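Side-chain contacts in sugar kinase (Agrobacterium tumefaciens, PDB 2RBC), which probably phosphorylates a sugar or related carbohydrate at the expense of ATP, as a putative ribokinase of the pfkB carbohydrate kinase family: residues Cys248-Ala253 / Thr257-Thr262; Phe209-Ala214 / Glu221-Met226; Thr215-Leu220 / His231-Gln236; Ile186-Val191 / Ile277-Phe282. All coordinates share one frame; numbering follows the deposited sequence.

Interaction 1: Cys248-Ala253 / Thr257-Thr262; sequences CWWTEA and TVHFQT. With SO4 (sulfate ion), chain B.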
loop_
_atom_site.group_PDB
_atom_site.type_symbol
_atom_site.label_atom_id
_atom_site.label_comp_id
_atom_site.label_asym_id
_atom_site.label_seq_id
_atom_site.Cartn_x
_atom_site.Cartn_y
_atom_site.Cartn_z
ATOM N N CYS A 248 17.759 28.737 -3.069
ATOM C CA CYS A 248 18.917 27.940 -2.643
ATOM C C CYS A 248 20.084 28.874 -2.296
ATOM O O CYS A 248 20.436 29.747 -3.080
ATOM C CB CYS A 248 19.293 26.993 -3.762
ATOM S SG CYS A 248 20.733 26.018 -3.402
ATOM N N TRP A 249 20.629 28.705 -1.094
ATOM C CA TRP A 249 21.797 29.428 -0.630
ATOM C C TRP A 249 22.978 28.494 -0.624
ATOM O O TRP A 249 22.825 27.330 -0.295
ATOM C CB TRP A 249 21.587 29.916 0.801
ATOM C CG TRP A 249 20.667 31.087 0.914
ATOM C CD1 TRP A 249 21.028 32.395 0.992
ATOM C CD2 TRP A 249 19.239 31.060 0.961
ATOM N NE1 TRP A 249 19.917 33.183 1.092
ATOM C CE2 TRP A 249 18.805 32.390 1.096
ATOM C CE3 TRP A 249 18.287 30.031 0.935
ATOM C CZ2 TRP A 249 17.461 32.741 1.183
ATOM C CZ3 TRP A 249 16.921 30.383 1.039
ATOM C CH2 TRP A 249 16.532 31.728 1.142
ATOM N N TRP A 250 24.159 28.984 -0.999
ATOM C CA TRP A 250 25.346 28.108 -0.964
ATOM C C TRP A 250 26.626 28.882 -0.755
ATOM O O TRP A 250 26.690 30.110 -0.970
ATOM C CB TRP A 250 25.460 27.239 -2.250
ATOM C CG TRP A 250 26.041 27.937 -3.486
ATOM C CD1 TRP A 250 27.330 27.919 -3.893
ATOM C CD2 TRP A 250 25.322 28.695 -4.459
ATOM N NE1 TRP A 250 27.477 28.638 -5.057
ATOM C CE2 TRP A 250 26.251 29.117 -5.432
ATOM C CE3 TRP A 250 23.969 29.060 -4.608
ATOM C CZ2 TRP A 250 25.885 29.918 -6.526
ATOM C CZ3 TRP A 250 23.603 29.823 -5.693
ATOM C CH2 TRP A 250 24.562 30.239 -6.649
ATOM N N THR A 251 27.640 28.120 -0.341
ATOM C CA THR A 251 29.013 28.575 -0.246
ATOM C C THR A 251 29.928 27.592 -0.999
ATOM O O THR A 251 29.777 26.362 -0.937
ATOM C CB THR A 251 29.474 28.745 1.247
ATOM O OG1 THR A 251 29.382 27.492 1.921
ATOM C CG2 THR A 251 28.645 29.773 2.015
ATOM N N GLU A 252 30.890 28.159 -1.722
ATOM C CA GLU A 252 31.913 27.378 -2.395
ATOM C C GLU A 252 32.962 26.894 -1.404
ATOM O O GLU A 252 33.147 27.485 -0.327
ATOM C CB GLU A 252 32.616 28.232 -3.446
ATOM C CG GLU A 252 31.688 28.920 -4.442
ATOM C CD GLU A 252 31.127 27.985 -5.497
ATOM O OE1 GLU A 252 31.598 26.820 -5.613
ATOM O OE2 GLU A 252 30.205 28.445 -6.216
ATOM N N ALA A 253 33.697 25.852 -1.804
ATOM C CA ALA A 253 34.889 25.423 -1.087
ATOM C C ALA A 253 35.827 26.591 -0.887
ATOM O O ALA A 253 35.965 27.413 -1.773
ATOM C CB ALA A 253 35.613 24.317 -1.861
ATOM N N THR A 257 31.842 33.501 1.213
ATOM C CA THR A 257 30.813 34.236 0.513
ATOM C C THR A 257 29.568 33.391 0.302
ATOM O O THR A 257 29.652 32.292 -0.254
ATOM C CB THR A 257 31.298 34.731 -0.856
ATOM O OG1 THR A 257 32.515 35.459 -0.680
ATOM C CG2 THR A 257 30.239 35.617 -1.477
ATOM N N VAL A 258 28.434 33.890 0.789
ATOM C CA VAL A 258 27.142 33.221 0.651
ATOM C C VAL A 258 26.472 33.686 -0.652
ATOM O O VAL A 258 26.279 34.869 -0.877
ATOM C CB VAL A 258 26.228 33.447 1.895
ATOM C CG1 VAL A 258 24.848 32.739 1.715
ATOM C CG2 VAL A 258 26.941 32.928 3.177
ATOM N N HIS A 259 26.147 32.731 -1.520
ATOM C CA HIS A 259 25.470 33.003 -2.797
ATOM C C HIS A 259 24.051 32.554 -2.663
ATOM O O HIS A 259 23.738 31.649 -1.889
ATOM C CB HIS A 259 26.135 32.236 -3.939
ATOM C CG HIS A 259 27.589 32.517 -4.054
ATOM N ND1 HIS A 259 28.075 33.736 -4.478
ATOM C CD2 HIS A 259 28.667 31.775 -3.724
ATOM C CE1 HIS A 259 29.396 33.713 -4.430
ATOM N NE2 HIS A 259 29.780 32.531 -3.987
ATOM N N PHE A 260 23.195 33.163 -3.463
ATOM C CA PHE A 260 21.795 32.853 -3.469
ATOM C C PHE A 260 21.294 32.772 -4.912
ATOM O O PHE A 260 21.685 33.579 -5.782
ATOM C CB PHE A 260 21.001 33.916 -2.710
ATOM C CG PHE A 260 19.511 33.736 -2.820
ATOM C CD1 PHE A 260 18.900 32.657 -2.230
ATOM C CD2 PHE A 260 18.731 34.632 -3.526
ATOM C CE1 PHE A 260 17.543 32.460 -2.346
ATOM C CE2 PHE A 260 17.386 34.444 -3.647
ATOM C CZ PHE A 260 16.787 33.356 -3.056
ATOM N N GLN A 261 20.409 31.807 -5.140
ATOM C CA GLN A 261 19.747 31.646 -6.427
ATOM C C GLN A 261 18.262 31.408 -6.209
ATOM O O GLN A 261 17.857 30.464 -5.556
ATOM C CB GLN A 261 20.372 30.473 -7.203
ATOM C CG GLN A 261 19.731 30.165 -8.571
ATOM C CD GLN A 261 19.726 31.356 -9.480
ATOM O OE1 GLN A 261 20.791 31.836 -9.866
ATOM N NE2 GLN A 261 18.538 31.856 -9.835
ATOM N N THR A 262 17.443 32.283 -6.768
ATOM C CA THR A 262 16.011 32.114 -6.677
ATOM C C THR A 262 15.611 30.974 -7.607
ATOM O O THR A 262 16.348 30.635 -8.537
ATOM C CB THR A 262 15.272 33.407 -7.049
ATOM O OG1 THR A 262 13.922 33.332 -6.590
ATOM C CG2 THR A 262 15.283 33.643 -8.542
HETATM S S SO4 B . 18.086 34.757 -11.510
HETATM O O1 SO4 B . 18.478 35.888 -12.344
HETATM O O2 SO4 B . 19.261 33.987 -11.134
HETATM O O3 SO4 B . 17.457 35.214 -10.266
HETATM O O4 SO4 B . 17.180 33.930 -12.306
HETATM O O HOH W 1 31.598 30.907 -1.106
#
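W250 holds CG between its backbone N and carbonyl carbon (chi1 80°), which folds the indole over the neighbouring strand, while H259, with CG anti to its carbonyl carbon (chi1 -56°), brings CB over the middle of that indole. The result is a CH-pi contact in which H259 CB lies 3.4 Å from the centroid of the W250 six-membered ring. The imidazole continues obliquely past the five-membered ring, H259 CD2 coming to 3.6 Å from W250 NE1. At the indole edge, near its plane, Q261 CB approaches W250 CZ3 at 3.6 Å. The rotation of the indole is further fixed by a bond of 3.0 Å from W250 NE1 to E252 OE2; it lies in the ring plane but meets the carboxylate from above, and E252 OE1 is held by S292.

These strands form the antiparallel beta hairpin that ends one side of the central sheet, strand 248-251 also pairing with strand 238-242. C248-Q261 and W250-H259 are hydrogen-bonded pairs, and the bond from H259 N to W250 O is nearly straight at 2.7 Å. The non-hydrogen-bonded pair W249-F260 puts its rings on the other face of the hairpin. There F260 CD1 sits over the W249 ring, 3.3 Å from W249 CE2, with the planes inclined by 39°, and V258 CG1 touches the edge of the same indole. Beyond the hydrogen-bonded pair at C248, Q261 NE2 donates both to T262 O and, at 2.6 Å, to O2 of a sulfate also held by R297 and R332.

Interaction 2: Phe209-Ala214 / Glu221-Met226; sequences FSEPAA and ETVKDM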
loop_
_atom_site.group_PDB
_atom_site.type_symbol
_atom_site.label_atom_id
_atom_site.label_comp_id
_atom_site.label_asym_id
_atom_site.label_seq_id
_atom_site.Cartn_x
_atom_site.Cartn_y
_atom_site.Cartn_z
ATOM N N PHE A 209 22.040 20.225 1.679
ATOM C CA PHE A 209 21.137 19.985 2.803
ATOM C C PHE A 209 19.716 20.480 2.463
ATOM O O PHE A 209 19.550 21.489 1.774
ATOM C CB PHE A 209 21.578 20.770 4.062
ATOM C CG PHE A 209 22.882 20.326 4.662
ATOM C CD1 PHE A 209 22.948 19.171 5.461
ATOM C CD2 PHE A 209 24.038 21.115 4.520
ATOM C CE1 PHE A 209 24.152 18.800 6.074
ATOM C CE2 PHE A 209 25.249 20.756 5.105
ATOM C CZ PHE A 209 25.321 19.593 5.884
ATOM N N SER A 210 18.698 19.776 2.978
ATOM C CA SER A 210 17.336 20.271 2.943
ATOM C C SER A 210 17.242 21.256 4.087
ATOM O O SER A 210 18.022 21.186 5.046
ATOM C CB SER A 210 16.345 19.120 3.187
ATOM O OG SER A 210 16.597 18.537 4.448
ATOM N N GLU A 211 16.289 22.170 4.013
ATOM C CA GLU A 211 16.114 23.098 5.119
ATOM C C GLU A 211 15.944 22.425 6.523
ATOM O O GLU A 211 16.603 22.791 7.511
ATOM C CB GLU A 211 14.962 24.047 4.793
ATOM C CG GLU A 211 14.623 24.945 5.951
ATOM C CD GLU A 211 13.724 26.099 5.543
ATOM O OE1 GLU A 211 13.303 26.170 4.367
ATOM O OE2 GLU A 211 13.458 26.929 6.438
ATOM N N PRO A 212 15.060 21.437 6.630
ATOM C CA PRO A 212 14.943 20.766 7.915
ATOM C C PRO A 212 16.219 20.108 8.432
ATOM O O PRO A 212 16.482 20.138 9.634
ATOM C CB PRO A 212 13.881 19.700 7.662
ATOM C CG PRO A 212 13.244 20.037 6.439
ATOM C CD PRO A 212 14.130 20.893 5.635
ATOM N N ALA A 213 17.029 19.518 7.554
ATOM C CA ALA A 213 18.273 18.881 8.010
ATOM C C ALA A 213 19.262 19.937 8.536
ATOM O O ALA A 213 19.859 19.786 9.614
ATOM C CB ALA A 213 18.908 18.096 6.839
ATOM N N ALA A 214 19.405 21.022 7.773
ATOM C CA ALA A 214 20.292 22.112 8.143
ATOM C C ALA A 214 19.852 22.783 9.439
ATOM O O ALA A 214 20.699 23.177 10.251
ATOM C CB ALA A 214 20.374 23.108 7.025
ATOM N N GLU A 221 17.247 29.067 12.671
ATOM C CA GLU A 221 15.900 29.072 12.118
ATOM C C GLU A 221 15.866 29.470 10.644
ATOM O O GLU A 221 15.107 28.908 9.881
ATOM C CB GLU A 221 15.047 30.024 12.938
ATOM C CG GLU A 221 13.561 29.986 12.626
ATOM C CD GLU A 221 12.790 31.044 13.443
ATOM O OE1 GLU A 221 13.360 31.586 14.444
ATOM O OE2 GLU A 221 11.613 31.331 13.073
ATOM N N THR A 222 16.688 30.435 10.261
ATOM C CA THR A 222 16.620 31.035 8.935
ATOM C C THR A 222 17.765 30.525 8.085
ATOM O O THR A 222 18.906 30.553 8.520
ATOM C CB THR A 222 16.713 32.544 9.051
ATOM O OG1 THR A 222 15.576 33.021 9.791
ATOM C CG2 THR A 222 16.744 33.186 7.687
ATOM N N VAL A 223 17.452 30.082 6.875
ATOM C CA VAL A 223 18.402 29.372 6.059
ATOM C C VAL A 223 19.656 30.194 5.784
ATOM O O VAL A 223 20.756 29.673 5.936
ATOM C CB VAL A 223 17.785 28.858 4.741
ATOM C CG1 VAL A 223 18.875 28.472 3.796
ATOM C CG2 VAL A 223 16.856 27.671 5.044
ATOM N N LYS A 224 19.502 31.482 5.479
ATOM C CA LYS A 224 20.679 32.297 5.167
ATOM C C LYS A 224 21.665 32.347 6.333
ATOM O O LYS A 224 22.862 32.533 6.105
ATOM C CB LYS A 224 20.302 33.737 4.795
ATOM C CG LYS A 224 19.614 34.480 5.901
ATOM C CD LYS A 224 19.857 35.977 5.890
ATOM C CE LYS A 224 19.190 36.673 7.158
ATOM N NZ LYS A 224 20.207 37.082 8.211
ATOM N N ASP A 225 21.147 32.239 7.564
ATOM C CA ASP A 225 21.973 32.231 8.779
ATOM C C ASP A 225 22.691 30.903 9.010
ATOM O O ASP A 225 23.583 30.811 9.851
ATOM C CB ASP A 225 21.117 32.468 10.007
ATOM C CG ASP A 225 20.565 33.881 10.076
ATOM O OD1 ASP A 225 21.188 34.827 9.512
ATOM O OD2 ASP A 225 19.529 34.020 10.743
HETATM N N MSE A 226 22.288 29.875 8.292
HETATM C CA MSE A 226 22.889 28.561 8.484
HETATM C C MSE A 226 24.163 28.396 7.665
HETATM O O MSE A 226 25.051 27.668 8.054
HETATM C CB MSE A 226 21.893 27.471 8.124
HETATM C CG MSE A 226 20.639 27.540 8.954
HETATM SE SE MSE A 226 19.343 26.257 8.279
HETATM C CE MSE A 226 17.790 26.966 9.264
HETATM O O HOH W 2 14.163 26.203 9.514
HETATM O O HOH W 3 14.649 30.180 6.050
#
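A214 and M226, the latter a selenomethionine, form the tight part of this contact between two consecutive helices, 211-218 and 223-233, which follow strand 206-210 on the alpha/beta framework of the ribokinase-like fold. The CB of A214 faces the second helix, and the SE atom of M226 rests against it at 3.5 Å. M226 gets there through a chain extended beyond CG, which carries the selenium across the gap between the helices. The small alanine methyl and the long unbranched side chain thus make a buried apolar joint. V241 of strand 238-242 lies beneath A214 and V223, tying the pair of helices to the sheet.

Toward solvent the contact changes character. E211 has CG anti to its backbone N (chi1 174°) and runs out straight, so that its aliphatic part and the carboxyl carbon pass obliquely over one branch of V223. The nearest approach is E211 CD to V223 CG2, 3.5 Å, and the other branch of V223 takes part in the packing against W249. No hydrogen bond joins the two segments directly; water does the work at this edge. One water donates to E211 OE2 at 3.2 Å and also to E221 O, in the exposed loop before the second helix. A second water accepts from the backbone of V223 in the weakly bonded first turn of that helix, whose positive end could favour the nearby carboxylate, although the water's own link to E211 OE2 is weak. The distance from V223 N to the oxygen of this second water is 2.9 Å.

Interaction 3: Thr215-Leu220 / His231-Gln236; sequences TRLTGL and HARYPQ. With SO4 (sulfate ion), chain E.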
loop_
_atom_site.group_PDB
_atom_site.type_symbol
_atom_site.label_atom_id
_atom_site.label_comp_id
_atom_site.label_asym_id
_atom_site.label_seq_id
_atom_site.Cartn_x
_atom_site.Cartn_y
_atom_site.Cartn_z
ATOM N N THR A 215 18.537 22.895 9.626
ATOM C CA THR A 215 17.956 23.447 10.854
ATOM C C THR A 215 18.381 22.605 12.039
ATOM O O THR A 215 18.804 23.121 13.055
ATOM C CB THR A 215 16.413 23.467 10.755
ATOM O OG1 THR A 215 16.011 24.219 9.587
ATOM C CG2 THR A 215 15.806 24.051 11.985
ATOM N N ARG A 216 18.263 21.292 11.895
ATOM C CA ARG A 216 18.616 20.416 12.982
ATOM C C ARG A 216 20.088 20.467 13.293
ATOM O O ARG A 216 20.480 20.464 14.459
ATOM C CB ARG A 216 18.238 18.960 12.681
ATOM C CG ARG A 216 18.504 18.086 13.917
ATOM C CD ARG A 216 18.178 16.586 13.750
ATOM N NE ARG A 216 16.822 16.342 13.268
ATOM C CZ ARG A 216 16.303 15.127 13.072
ATOM N NH1 ARG A 216 17.016 14.031 13.325
ATOM N NH2 ARG A 216 15.063 15.012 12.617
ATOM N N LEU A 217 20.906 20.509 12.248
ATOM C CA LEU A 217 22.351 20.453 12.415
ATOM C C LEU A 217 22.917 21.721 13.058
ATOM O O LEU A 217 23.865 21.636 13.840
ATOM C CB LEU A 217 23.035 20.145 11.059
ATOM C CG LEU A 217 24.504 19.704 11.050
ATOM C CD1 LEU A 217 24.761 18.456 11.925
ATOM C CD2 LEU A 217 24.936 19.446 9.610
ATOM N N THR A 218 22.338 22.882 12.733
ATOM C CA THR A 218 22.846 24.178 13.180
ATOM C C THR A 218 22.089 24.707 14.345
ATOM O O THR A 218 22.586 25.549 15.096
ATOM C CB THR A 218 22.755 25.263 12.077
ATOM O OG1 THR A 218 21.371 25.588 11.808
ATOM C CG2 THR A 218 23.481 24.805 10.816
ATOM N N GLY A 219 20.866 24.229 14.493
ATOM C CA GLY A 219 19.972 24.755 15.491
ATOM C C GLY A 219 19.529 26.191 15.241
ATOM O O GLY A 219 19.090 26.858 16.186
ATOM N N LEU A 220 19.635 26.671 13.998
ATOM C CA LEU A 220 19.171 28.011 13.645
ATOM C C LEU A 220 17.894 27.934 12.840
ATOM O O LEU A 220 17.507 26.884 12.353
ATOM C CB LEU A 220 20.237 28.783 12.864
ATOM C CG LEU A 220 21.586 28.926 13.576
ATOM C CD1 LEU A 220 22.581 29.653 12.711
ATOM C CD2 LEU A 220 21.442 29.625 14.907
ATOM N N HIS A 231 29.544 26.546 6.528
ATOM C CA HIS A 231 30.808 26.763 5.866
ATOM C C HIS A 231 32.005 26.647 6.839
ATOM O O HIS A 231 33.008 26.030 6.539
ATOM C CB HIS A 231 30.875 28.122 5.186
ATOM C CG HIS A 231 32.258 28.444 4.710
ATOM N ND1 HIS A 231 32.831 27.792 3.639
ATOM C CD2 HIS A 231 33.220 29.239 5.230
ATOM C CE1 HIS A 231 34.069 28.222 3.485
ATOM N NE2 HIS A 231 34.324 29.114 4.427
ATOM N N ALA A 232 31.879 27.275 7.997
ATOM C CA ALA A 232 32.935 27.296 8.982
ATOM C C ALA A 232 33.235 25.887 9.455
ATOM O O ALA A 232 34.387 25.566 9.676
ATOM C CB ALA A 232 32.580 28.200 10.162
ATOM N N ARG A 233 32.205 25.061 9.614
ATOM C CA ARG A 233 32.374 23.673 10.038
ATOM C C ARG A 233 33.065 22.787 8.981
ATOM O O ARG A 233 33.814 21.891 9.326
ATOM C CB ARG A 233 31.035 23.053 10.423
ATOM C CG ARG A 233 30.490 23.589 11.708
ATOM C CD ARG A 233 29.207 22.869 12.051
ATOM N NE ARG A 233 28.553 23.509 13.181
ATOM C CZ ARG A 233 27.353 23.162 13.630
ATOM N NH1 ARG A 233 26.665 22.209 13.021
ATOM N NH2 ARG A 233 26.828 23.807 14.653
ATOM N N TYR A 234 32.767 23.050 7.723
ATOM C CA TYR A 234 33.215 22.267 6.573
ATOM C C TYR A 234 33.810 23.195 5.490
ATOM O O TYR A 234 33.288 23.273 4.370
ATOM C CB TYR A 234 32.029 21.510 6.000
ATOM C CG TYR A 234 31.257 20.728 7.009
ATOM C CD1 TYR A 234 31.844 19.695 7.718
ATOM C CD2 TYR A 234 29.929 21.041 7.277
ATOM C CE1 TYR A 234 31.125 18.985 8.682
ATOM C CE2 TYR A 234 29.210 20.347 8.210
ATOM C CZ TYR A 234 29.803 19.310 8.902
ATOM O OH TYR A 234 29.054 18.627 9.828
ATOM N N PRO A 235 34.868 23.949 5.837
ATOM C CA PRO A 235 35.276 25.066 4.993
ATOM C C PRO A 235 35.846 24.701 3.617
ATOM O O PRO A 235 35.878 25.537 2.735
ATOM C CB PRO A 235 36.333 25.786 5.854
ATOM C CG PRO A 235 36.898 24.718 6.704
ATOM C CD PRO A 235 35.704 23.860 7.050
ATOM N N GLN A 236 36.268 23.459 3.458
ATOM C CA GLN A 236 36.824 22.958 2.200
ATOM C C GLN A 236 35.772 22.228 1.352
ATOM O O GLN A 236 36.108 21.617 0.336
ATOM C CB GLN A 236 37.963 21.994 2.553
ATOM C CG GLN A 236 38.778 21.424 1.413
ATOM C CD GLN A 236 39.546 20.128 1.825
ATOM O OE1 GLN A 236 38.992 19.199 2.478
ATOM N NE2 GLN A 236 40.827 20.086 1.467
HETATM S S SO4 E . 18.811 13.652 16.635
HETATM O O1 SO4 E . 18.457 14.855 17.388
HETATM O O2 SO4 E . 19.779 12.843 17.378
HETATM O O3 SO4 E . 17.613 12.862 16.341
HETATM O O4 SO4 E . 19.433 14.074 15.393
HETATM O O HOH W 4 24.751 23.052 16.618
#
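R233 reaches back to L217 with a fully stretched side chain: CG is anti to the carbonyl carbon (chi1 -71°), and the chain is extended from there to NE. This puts the guanidinium edge at the carbonyl of L217, where R233 NH1 donates to L217 O over 3.0 Å, almost straight at 171°. The oxygen lies in the guanidinium plane, yet the donor stands well above the carbonyl plane and uses no lone pair. R233 NH2 does not bond L217 directly but gives its hydrogen, at 3.0 Å, to a water that in turn donates to L217 O, so two donors grip that one carbonyl.

The bond closes the C-terminal end of helix 211-218 against the end of helix 223-233, and the positive arginine probably suits the negative pole of the helix it meets. The side chains of L217 and R233 run antiparallel alongside each other. Beside them R233 CB sits over the centre of the Y234 ring. R233 and Y234 also touch a crystal neighbour, so their exact poses may owe something to the lattice.

T218 places OG1 between its backbone N and carbonyl carbon (chi1 68°), from where it accepts from L220 N at 3.0 Å in an ST turn; the same hydroxyl is bonded to A214 O. G219, with positive phi, is where the helix ends. One residue before L217, R216 NH1 donates over 3.2 Å to O4 of a sulfate that V194 N also holds.

Interaction 4: Ile186-Val191 / Ile277-Phe282; sequences ILDGDV and IFHGTF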
loop_
_atom_site.group_PDB
_atom_site.type_symbol
_atom_site.label_atom_id
_atom_site.label_comp_id
_atom_site.label_asym_id
_atom_site.label_seq_id
_atom_site.Cartn_x
_atom_site.Cartn_y
_atom_site.Cartn_z
ATOM N N ILE A 186 29.020 13.560 -3.472
ATOM C CA ILE A 186 27.920 14.460 -3.105
ATOM C C ILE A 186 27.029 13.808 -2.058
ATOM O O ILE A 186 26.608 12.656 -2.199
ATOM C CB ILE A 186 27.132 14.908 -4.369
ATOM C CG1 ILE A 186 28.113 15.559 -5.386
ATOM C CG2 ILE A 186 26.049 15.906 -4.005
ATOM C CD1 ILE A 186 27.746 15.420 -6.778
ATOM N N LEU A 187 26.757 14.555 -0.989
ATOM C CA LEU A 187 25.871 14.112 0.058
ATOM C C LEU A 187 24.559 14.849 -0.053
ATOM O O LEU A 187 24.547 16.058 -0.007
ATOM C CB LEU A 187 26.488 14.354 1.436
ATOM C CG LEU A 187 25.604 14.024 2.658
ATOM C CD1 LEU A 187 25.212 12.541 2.762
ATOM C CD2 LEU A 187 26.258 14.500 3.968
ATOM N N ASP A 188 23.471 14.086 -0.186
ATOM C CA ASP A 188 22.106 14.552 -0.003
ATOM C C ASP A 188 21.902 14.533 1.500
ATOM O O ASP A 188 21.761 13.481 2.103
ATOM C CB ASP A 188 21.141 13.597 -0.715
ATOM C CG ASP A 188 19.679 13.837 -0.354
ATOM O OD1 ASP A 188 19.351 14.841 0.347
ATOM O OD2 ASP A 188 18.850 13.013 -0.815
ATOM N N GLY A 189 21.980 15.703 2.110
ATOM C CA GLY A 189 21.934 15.820 3.549
ATOM C C GLY A 189 20.511 16.126 3.943
ATOM O O GLY A 189 20.146 17.286 4.203
ATOM N N ASP A 190 19.699 15.088 3.947
ATOM C CA ASP A 190 18.320 15.197 4.399
ATOM C C ASP A 190 18.184 14.732 5.851
ATOM O O ASP A 190 19.129 14.329 6.479
ATOM C CB ASP A 190 17.419 14.368 3.503
ATOM C CG ASP A 190 16.038 14.958 3.334
ATOM O OD1 ASP A 190 15.548 15.747 4.194
ATOM O OD2 ASP A 190 15.470 14.671 2.264
ATOM N N VAL A 191 16.970 14.822 6.364
ATOM C CA VAL A 191 16.691 14.566 7.762
ATOM C C VAL A 191 17.131 13.171 8.159
ATOM O O VAL A 191 16.903 12.183 7.452
ATOM C CB VAL A 191 15.197 14.812 8.052
ATOM C CG1 VAL A 191 14.864 14.344 9.409
ATOM C CG2 VAL A 191 14.894 16.316 7.900
ATOM N N ILE A 277 15.034 15.167 -7.366
ATOM C CA ILE A 277 15.281 15.595 -8.730
ATOM C C ILE A 277 16.385 16.650 -8.719
ATOM O O ILE A 277 17.256 16.648 -9.600
ATOM C CB ILE A 277 13.980 16.093 -9.416
ATOM C CG1 ILE A 277 13.167 14.931 -10.015
ATOM C CG2 ILE A 277 14.302 17.102 -10.552
ATOM C CD1 ILE A 277 12.961 13.641 -9.141
ATOM N N PHE A 278 16.333 17.571 -7.753
ATOM C CA PHE A 278 17.384 18.574 -7.569
ATOM C C PHE A 278 18.743 17.908 -7.416
ATOM O O PHE A 278 19.664 18.250 -8.120
ATOM C CB PHE A 278 17.105 19.506 -6.354
ATOM C CG PHE A 278 18.076 20.688 -6.206
ATOM C CD1 PHE A 278 19.384 20.496 -5.761
ATOM C CD2 PHE A 278 17.657 22.003 -6.486
ATOM C CE1 PHE A 278 20.265 21.567 -5.651
ATOM C CE2 PHE A 278 18.533 23.101 -6.365
ATOM C CZ PHE A 278 19.832 22.885 -5.954
ATOM N N HIS A 279 18.851 16.956 -6.493
ATOM C CA HIS A 279 20.148 16.330 -6.183
ATOM C C HIS A 279 20.755 15.554 -7.342
ATOM O O HIS A 279 21.963 15.631 -7.601
ATOM C CB HIS A 279 19.999 15.406 -4.968
ATOM C CG HIS A 279 19.556 16.131 -3.744
ATOM N ND1 HIS A 279 18.644 15.603 -2.861
ATOM C CD2 HIS A 279 19.853 17.370 -3.285
ATOM C CE1 HIS A 279 18.389 16.497 -1.910
ATOM N NE2 HIS A 279 19.117 17.572 -2.139
ATOM N N GLY A 280 19.921 14.797 -8.032
ATOM C CA GLY A 280 20.369 14.022 -9.169
ATOM C C GLY A 280 20.851 14.947 -10.280
ATOM O O GLY A 280 21.868 14.672 -10.889
ATOM N N THR A 281 20.112 16.024 -10.558
ATOM C CA THR A 281 20.517 16.996 -11.584
ATOM C C THR A 281 21.844 17.625 -11.194
ATOM O O THR A 281 22.745 17.801 -12.022
ATOM C CB THR A 281 19.409 18.100 -11.759
ATOM O OG1 THR A 281 18.169 17.483 -12.166
ATOM C CG2 THR A 281 19.806 19.120 -12.807
ATOM N N PHE A 282 21.976 17.945 -9.912
ATOM C CA PHE A 282 23.147 18.614 -9.410
ATOM C C PHE A 282 24.356 17.711 -9.505
ATOM O O PHE A 282 25.421 18.133 -9.885
ATOM C CB PHE A 282 22.920 19.079 -7.968
ATOM C CG PHE A 282 24.061 19.885 -7.436
ATOM C CD1 PHE A 282 24.142 21.240 -7.705
ATOM C CD2 PHE A 282 25.071 19.277 -6.699
ATOM C CE1 PHE A 282 25.216 21.989 -7.262
ATOM C CE2 PHE A 282 26.152 20.035 -6.234
ATOM C CZ PHE A 282 26.219 21.391 -6.525
HETATM O O HOH W 5 18.312 12.607 -3.432
#
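H279 and F282, one helical turn apart, meet D188 and I186 of strand 185-189, so helix 274-287 packs against the parallel core of the central sheet. At the start of the segment, I277 O accepts from both T281 N and T281 OG1, the hydroxyl bond being 2.8 Å, which ties T281 to the helix backbone. F278 turns to V208 and helix 292-307. H279, with CG anti to its carbonyl carbon (chi1 -61°), sends its ring to D188. D188 CB stands over one face toward the rim, and D188 OD1 comes to 3.0 Å from H279 CE1, carboxylate and imidazole planes being 42° apart. A water links the two groups: it lies 2.7 Å from D188 OD2, probably donating to it, and in the ring plane 3.1 Å from H279 ND1. F282 closes the contact, its edge facing I186 CG2 at 4.4 Å from CD2, and its ring also meets F238. In this family the start of this helix forms the anion hole, probably so here too. The chemistry implies that the water is one clear polar bridge between strand and helix, while the carboxylate meets the imidazole from one side of its plane.

In the fold
The four contacts lie within the large ribokinase-like domain and involve its central sheet or the helices beside it. Interaction 4 is the most central, about 4 Å from the chain centre, and its two segments enclose the other three along the chain. Interactions 2 and 3, whose centres are about 9 Å apart, share helices 211-218 and 223-233, and their segments alternate. Interaction 1 follows them as the hairpin at the sheet edge, its centre about 12 Å from that of interaction 2, W249 packing on V223. S210 meets D190 where strands 206-210 and 185-189 adjoin. The peripheral helices and hairpin are thereby connected to the core that carries helix 274-287, probably next to the catalytic site.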